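Local coordinates for putative oxidoreductase (Bacteroides fragilis NCTC 9343, PDB 3FHL) that probably acts as a nucleotide-dependent oxidoreductase of the Gfo/Idh/MocA family, with an NAD-binding Rossmann domain and a C-terminal alpha/beta domain, at the interface of chains A and B. Numbering follows the deposited sequence. Chains: chain A/B, Putative oxidoreductase.

The interface of chains A and B. Residues chain A 247-248, 251-252, 288; chain B 156, 236-239.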
loop_
_atom_site.group_PDB
_atom_site.type_symbol
_atom_site.label_atom_id
_atom_site.label_comp_id
_atom_site.label_asym_id
_atom_site.label_seq_id
_atom_site.Cartn_x
_atom_site.Cartn_y
_atom_site.Cartn_z
ATOM N N HIS A 247 0.538 -11.188 0.538
ATOM C CA HIS A 247 0.390 -11.749 -0.798
ATOM C C HIS A 247 1.520 -12.706 -1.083
ATOM O O HIS A 247 2.694 -12.422 -0.840
ATOM C CB HIS A 247 0.371 -10.662 -1.899
ATOM C CG HIS A 247 -0.717 -9.652 -1.731
ATOM N ND1 HIS A 247 -2.049 -9.958 -1.904
ATOM C CD2 HIS A 247 -0.673 -8.345 -1.384
ATOM C CE1 HIS A 247 -2.780 -8.885 -1.669
ATOM N NE2 HIS A 247 -1.972 -7.892 -1.346
ATOM N N GLY A 248 1.149 -13.861 -1.600
ATOM C CA GLY A 248 2.135 -14.799 -2.077
ATOM C C GLY A 248 1.836 -15.261 -3.483
ATOM O O GLY A 248 0.887 -14.796 -4.122
ATOM N N GLY A 251 -1.558 -17.149 -3.197
ATOM C CA GLY A 251 -2.715 -16.534 -2.587
ATOM C C GLY A 251 -2.445 -15.363 -1.672
ATOM O O GLY A 251 -1.317 -14.890 -1.570
ATOM N N SER A 252 -3.504 -14.926 -1.001
ATOM C CA SER A 252 -3.464 -13.724 -0.177
ATOM C C SER A 252 -4.205 -13.963 1.119
ATOM O O SER A 252 -5.101 -14.813 1.193
ATOM C CB SER A 252 -4.119 -12.543 -0.921
ATOM O OG SER A 252 -3.516 -12.289 -2.193
ATOM N N HIS A 288 -7.528 -16.452 0.719
ATOM C CA HIS A 288 -7.873 -16.731 -0.658
ATOM C C HIS A 288 -6.629 -17.299 -1.297
ATOM O O HIS A 288 -5.729 -16.561 -1.663
ATOM C CB HIS A 288 -8.340 -15.446 -1.363
ATOM C CG HIS A 288 -8.803 -15.661 -2.777
ATOM N ND1 HIS A 288 -9.397 -14.665 -3.518
ATOM C CD2 HIS A 288 -8.773 -16.755 -3.578
ATOM C CE1 HIS A 288 -9.697 -15.128 -4.719
ATOM N NE2 HIS A 288 -9.328 -16.393 -4.781
ATOM N N TYR B 156 -3.767 -10.790 -10.674
ATOM C CA TYR B 156 -3.221 -12.059 -10.252
ATOM C C TYR B 156 -2.991 -12.958 -11.457
ATOM O O TYR B 156 -3.933 -13.536 -11.993
ATOM C CB TYR B 156 -4.106 -12.756 -9.191
ATOM C CG TYR B 156 -3.506 -14.071 -8.729
ATOM C CD1 TYR B 156 -2.377 -14.092 -7.906
ATOM C CD2 TYR B 156 -4.029 -15.293 -9.158
ATOM C CE1 TYR B 156 -1.803 -15.290 -7.508
ATOM C CE2 TYR B 156 -3.457 -16.494 -8.782
ATOM C CZ TYR B 156 -2.342 -16.486 -7.951
ATOM O OH TYR B 156 -1.762 -17.668 -7.564
ATOM N N LEU B 236 0.705 -10.190 -8.472
ATOM C CA LEU B 236 0.480 -11.187 -7.426
ATOM C C LEU B 236 -0.327 -10.631 -6.265
ATOM O O LEU B 236 0.209 -10.371 -5.180
ATOM C CB LEU B 236 1.815 -11.767 -6.948
ATOM C CG LEU B 236 2.524 -12.743 -7.894
ATOM C CD1 LEU B 236 3.843 -13.174 -7.236
ATOM C CD2 LEU B 236 1.636 -13.959 -8.234
ATOM N N MET B 237 -1.608 -10.386 -6.527
ATOM C CA MET B 237 -2.560 -9.940 -5.515
ATOM C C MET B 237 -3.833 -10.746 -5.722
ATOM O O MET B 237 -4.821 -10.237 -6.278
ATOM C CB MET B 237 -2.877 -8.431 -5.606
ATOM C CG MET B 237 -1.750 -7.474 -5.288
ATOM S SD MET B 237 -2.244 -5.727 -5.261
ATOM C CE MET B 237 -0.764 -4.993 -4.589
ATOM N N ARG B 238 -3.805 -12.008 -5.290
ATOM C CA ARG B 238 -4.953 -12.908 -5.464
ATOM C C ARG B 238 -6.224 -12.335 -4.881
ATOM O O ARG B 238 -7.294 -12.443 -5.480
ATOM C CB ARG B 238 -4.690 -14.326 -4.932
ATOM C CG ARG B 238 -5.702 -15.315 -5.511
ATOM C CD ARG B 238 -5.278 -16.745 -5.424
ATOM N NE ARG B 238 -6.032 -17.542 -6.384
ATOM C CZ ARG B 238 -5.711 -18.774 -6.773
ATOM N NH1 ARG B 238 -4.642 -19.382 -6.285
ATOM N NH2 ARG B 238 -6.464 -19.399 -7.668
ATOM N N GLU B 239 -6.106 -11.716 -3.711
ATOM C CA GLU B 239 -7.187 -10.925 -3.185
ATOM C C GLU B 239 -6.800 -9.467 -3.420
ATOM O O GLU B 239 -5.778 -8.992 -2.928
ATOM C CB GLU B 239 -7.427 -11.217 -1.710
ATOM C CG GLU B 239 -8.554 -10.394 -1.086
ATOM C CD GLU B 239 -9.939 -10.753 -1.614
ATOM O OE1 GLU B 239 -10.118 -11.837 -2.226
ATOM O OE2 GLU B 239 -10.855 -9.937 -1.386
HETATM O O HOH W 1 -1.418 -13.257 -4.177
#
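With CG anti to the backbone N (chi1 -176°), the ring of A:His288 projects from strand 285-291 toward B:Glu239, whose CG is likewise anti to its N before the chain bends at chi2. Ring and carboxylate meet at an edge: ND1 of A:His288 donates to the carboxylate OE1 of B:Glu239 at 3.2 Å, with OE1 in the imidazole plane and approached nearly along its C-O axis. The planes are nonetheless turned 53° apart. B:Arg238, extended from CG to NE, crosses the same imidazole at about a right angle and sets CG over the centre of one face in a CH-pi contact, 3.9 Å from the centroid. CE2 of B:Tyr156 lies over one face of the guanidinium, offset toward its rim, and may steady the arm.

A second imidazole, A:His247, carries B:Met237 CG over one face, a CH-pi contact 4.0 Å from its centroid, while its ND1 edge hydrogen-bonds in plane to A:Ser252 OG at 2.8 Å; this bond may help set the hydroxyl's rotation. That hydroxyl also accepts from the backbone N of B:Glu239 at 3.1 Å, as straight as the A:His288 bond (both 171° at H). Together these contacts tie chain A strands 244-248, 252-255 and 285-291 to loop residues 236-239 of chain B, one patch of a two-fold symmetric interface in the deposited dimer; the structure alone does not establish this dimer in solution. An ordered water links A:Ser252 OG and A:Gly248 O to the partner chain, its oxygen 2.9 Å from the backbone N of B:Arg238.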